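Endoglucanase (PDB 2E4T) hydrolyses internal beta-1,4-glucosidic bonds in cellulose and xyloglucan, this chain being the glycoside hydrolase family 44 catalytic module of a larger enzyme. Local coordinates at residues A[389-394]-A[398-403]. Sequence-based numbering, arbitrary orientation.
Sequences ATFWGD and NYTEAG. With ZN (zinc ion), chain B.
Phe-391 meets Thr-400 where the last strand of the TIM barrel, 388-391, passes through a short loop into helix 398-408. The strand lies between strands 354-360 and 26-30, so it takes part in the parallel barrel sheet. No hydrogen bond joins segments 389-394 and 398-403. At the start of the helix, Tyr-399 OH is hydrogen-bonded to Asp-480 O, in the beta-sheet domain. Thr-400 follows and carries the apolar part of the contact. Its CG2 is anti to the backbone N and sits over the centre of one face of the Phe-391 ring. This is a CH-pi contact, with CG2 3.7 Å from the ring centroid and 13° off the ring normal. Phe-391 has CG anti to its own N (chi1 172°), which sends the ring out to meet the methyl. Glu-401 extends beyond CG to the zinc ion. Its OE1 binds the metal at 1.9 Å, alongside Ala-395 O and Asp-35 OD2. Glu-401 OE2 lies farther from the zinc ion, at 2.7 Å. Glu-401 OE2 comes only within 4.3 Å of Asp-394 O. The two oxygens are not bonded to each other, and Asp-394 O accepts a hydrogen bond from Asn-397 ND2. The zinc site thus ties the helix to the loop that precedes it and to Asp-35. The helical hydrogen bond from Gly-403 N to Tyr-399 O, 2.9 Å, spans the turn that carries Glu-401.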
loop_
_atom_site.group_PDB
_atom_site.type_symbol
_atom_site.label_atom_id
_atom_site.label_comp_id
_atom_site.label_asym_id
_atom_site.label_seq_id
_atom_site.Cartn_x
_atom_site.Cartn_y
_atom_site.Cartn_z
ATOM N N ALA A 389 0.395 -3.773 -0.020
ATOM C CA ALA A 389 0.804 -2.426 0.379
ATOM C C ALA A 389 1.740 -1.916 -0.699
ATOM O O ALA A 389 2.521 -2.661 -1.284
ATOM C CB ALA A 389 1.446 -2.427 1.768
ATOM N N THR A 390 1.647 -0.588 -0.908
ATOM C CA THR A 390 2.450 0.071 -1.931
ATOM C C THR A 390 2.961 1.418 -1.395
ATOM O O THR A 390 2.175 2.352 -1.178
ATOM C CB THR A 390 1.649 0.214 -3.291
ATOM O OG1 THR A 390 0.311 0.620 -3.043
ATOM C CG2 THR A 390 1.580 -1.100 -4.023
ATOM N N PHE A 391 4.279 1.482 -1.187
ATOM C CA PHE A 391 4.936 2.711 -0.746
ATOM C C PHE A 391 4.727 3.815 -1.788
ATOM O O PHE A 391 4.747 3.544 -3.012
ATOM C CB PHE A 391 6.439 2.400 -0.617
ATOM C CG PHE A 391 7.311 3.607 -0.347
ATOM C CD1 PHE A 391 7.291 4.269 0.880
ATOM C CD2 PHE A 391 8.166 4.080 -1.344
ATOM C CE1 PHE A 391 8.083 5.386 1.093
ATOM C CE2 PHE A 391 8.973 5.179 -1.127
ATOM C CZ PHE A 391 8.924 5.829 0.078
ATOM N N TRP A 392 4.566 5.066 -1.342
ATOM C CA TRP A 392 4.519 6.212 -2.223
ATOM C C TRP A 392 5.774 7.057 -2.005
ATOM O O TRP A 392 5.974 7.570 -0.900
ATOM C CB TRP A 392 3.255 7.063 -2.010
ATOM C CG TRP A 392 3.173 8.183 -3.025
ATOM C CD1 TRP A 392 3.860 9.361 -3.027
ATOM C CD2 TRP A 392 2.409 8.180 -4.260
ATOM N NE1 TRP A 392 3.589 10.101 -4.181
ATOM C CE2 TRP A 392 2.708 9.386 -4.949
ATOM C CE3 TRP A 392 1.519 7.283 -4.842
ATOM C CZ2 TRP A 392 2.144 9.678 -6.213
ATOM C CZ3 TRP A 392 0.961 7.589 -6.106
ATOM C CH2 TRP A 392 1.266 8.783 -6.760
ATOM N N GLY A 393 6.588 7.143 -3.055
ATOM C CA GLY A 393 7.827 7.901 -2.993
ATOM C C GLY A 393 8.773 7.397 -4.047
ATOM O O GLY A 393 8.617 6.304 -4.590
ATOM N N ASP A 394 9.794 8.207 -4.348
ATOM C CA ASP A 394 10.649 7.941 -5.503
ATOM C C ASP A 394 11.940 7.182 -5.149
ATOM O O ASP A 394 12.200 6.810 -3.991
ATOM C CB ASP A 394 10.896 9.223 -6.301
ATOM C CG ASP A 394 11.808 10.182 -5.633
ATOM O OD1 ASP A 394 12.604 9.768 -4.735
ATOM O OD2 ASP A 394 11.776 11.384 -6.038
ATOM N N ASN A 398 16.705 5.748 -0.712
ATOM C CA ASN A 398 17.590 4.565 -0.774
ATOM C C ASN A 398 17.460 3.658 0.451
ATOM O O ASN A 398 17.585 2.443 0.326
ATOM C CB ASN A 398 19.054 4.978 -0.981
ATOM C CG ASN A 398 19.554 5.966 0.048
ATOM O OD1 ASN A 398 18.971 7.052 0.223
ATOM N ND2 ASN A 398 20.677 5.651 0.709
ATOM N N TYR A 399 17.298 4.254 1.649
ATOM C CA TYR A 399 17.092 3.425 2.834
ATOM C C TYR A 399 15.711 2.775 2.840
ATOM O O TYR A 399 15.588 1.606 3.255
ATOM C CB TYR A 399 17.411 4.177 4.121
ATOM C CG TYR A 399 18.879 4.172 4.445
ATOM C CD1 TYR A 399 19.464 3.055 5.013
ATOM C CD2 TYR A 399 19.699 5.286 4.183
ATOM C CE1 TYR A 399 20.834 3.031 5.333
ATOM C CE2 TYR A 399 21.060 5.277 4.497
ATOM C CZ TYR A 399 21.624 4.155 5.092
ATOM O OH TYR A 399 22.960 4.182 5.402
ATOM N N THR A 400 14.656 3.474 2.364
ATOM C CA THR A 400 13.371 2.795 2.244
ATOM C C THR A 400 13.525 1.581 1.327
ATOM O O THR A 400 12.974 0.478 1.580
ATOM C CB THR A 400 12.320 3.757 1.654
ATOM O OG1 THR A 400 12.381 5.001 2.327
ATOM C CG2 THR A 400 10.948 3.154 1.672
ATOM N N GLU A 401 14.241 1.768 0.209
ATOM C CA GLU A 401 14.445 0.692 -0.748
ATOM C C GLU A 401 15.196 -0.476 -0.130
ATOM O O GLU A 401 14.873 -1.650 -0.381
ATOM C CB GLU A 401 15.191 1.236 -1.972
ATOM C CG GLU A 401 14.302 2.159 -2.782
ATOM C CD GLU A 401 15.082 2.938 -3.856
ATOM O OE1 GLU A 401 16.295 3.280 -3.637
ATOM O OE2 GLU A 401 14.485 3.273 -4.913
ATOM N N ALA A 402 16.229 -0.186 0.693
ATOM C CA ALA A 402 16.945 -1.246 1.406
ATOM C C ALA A 402 15.958 -1.998 2.325
ATOM O O ALA A 402 16.055 -3.222 2.477
ATOM C CB ALA A 402 18.079 -0.669 2.208
ATOM N N GLY A 403 15.058 -1.263 2.996
ATOM C CA GLY A 403 14.077 -1.899 3.870
ATOM C C GLY A 403 13.197 -2.900 3.117
ATOM O O GLY A 403 12.870 -3.986 3.640
HETATM ZN ZN ZN B . 16.981 4.364 -5.086
#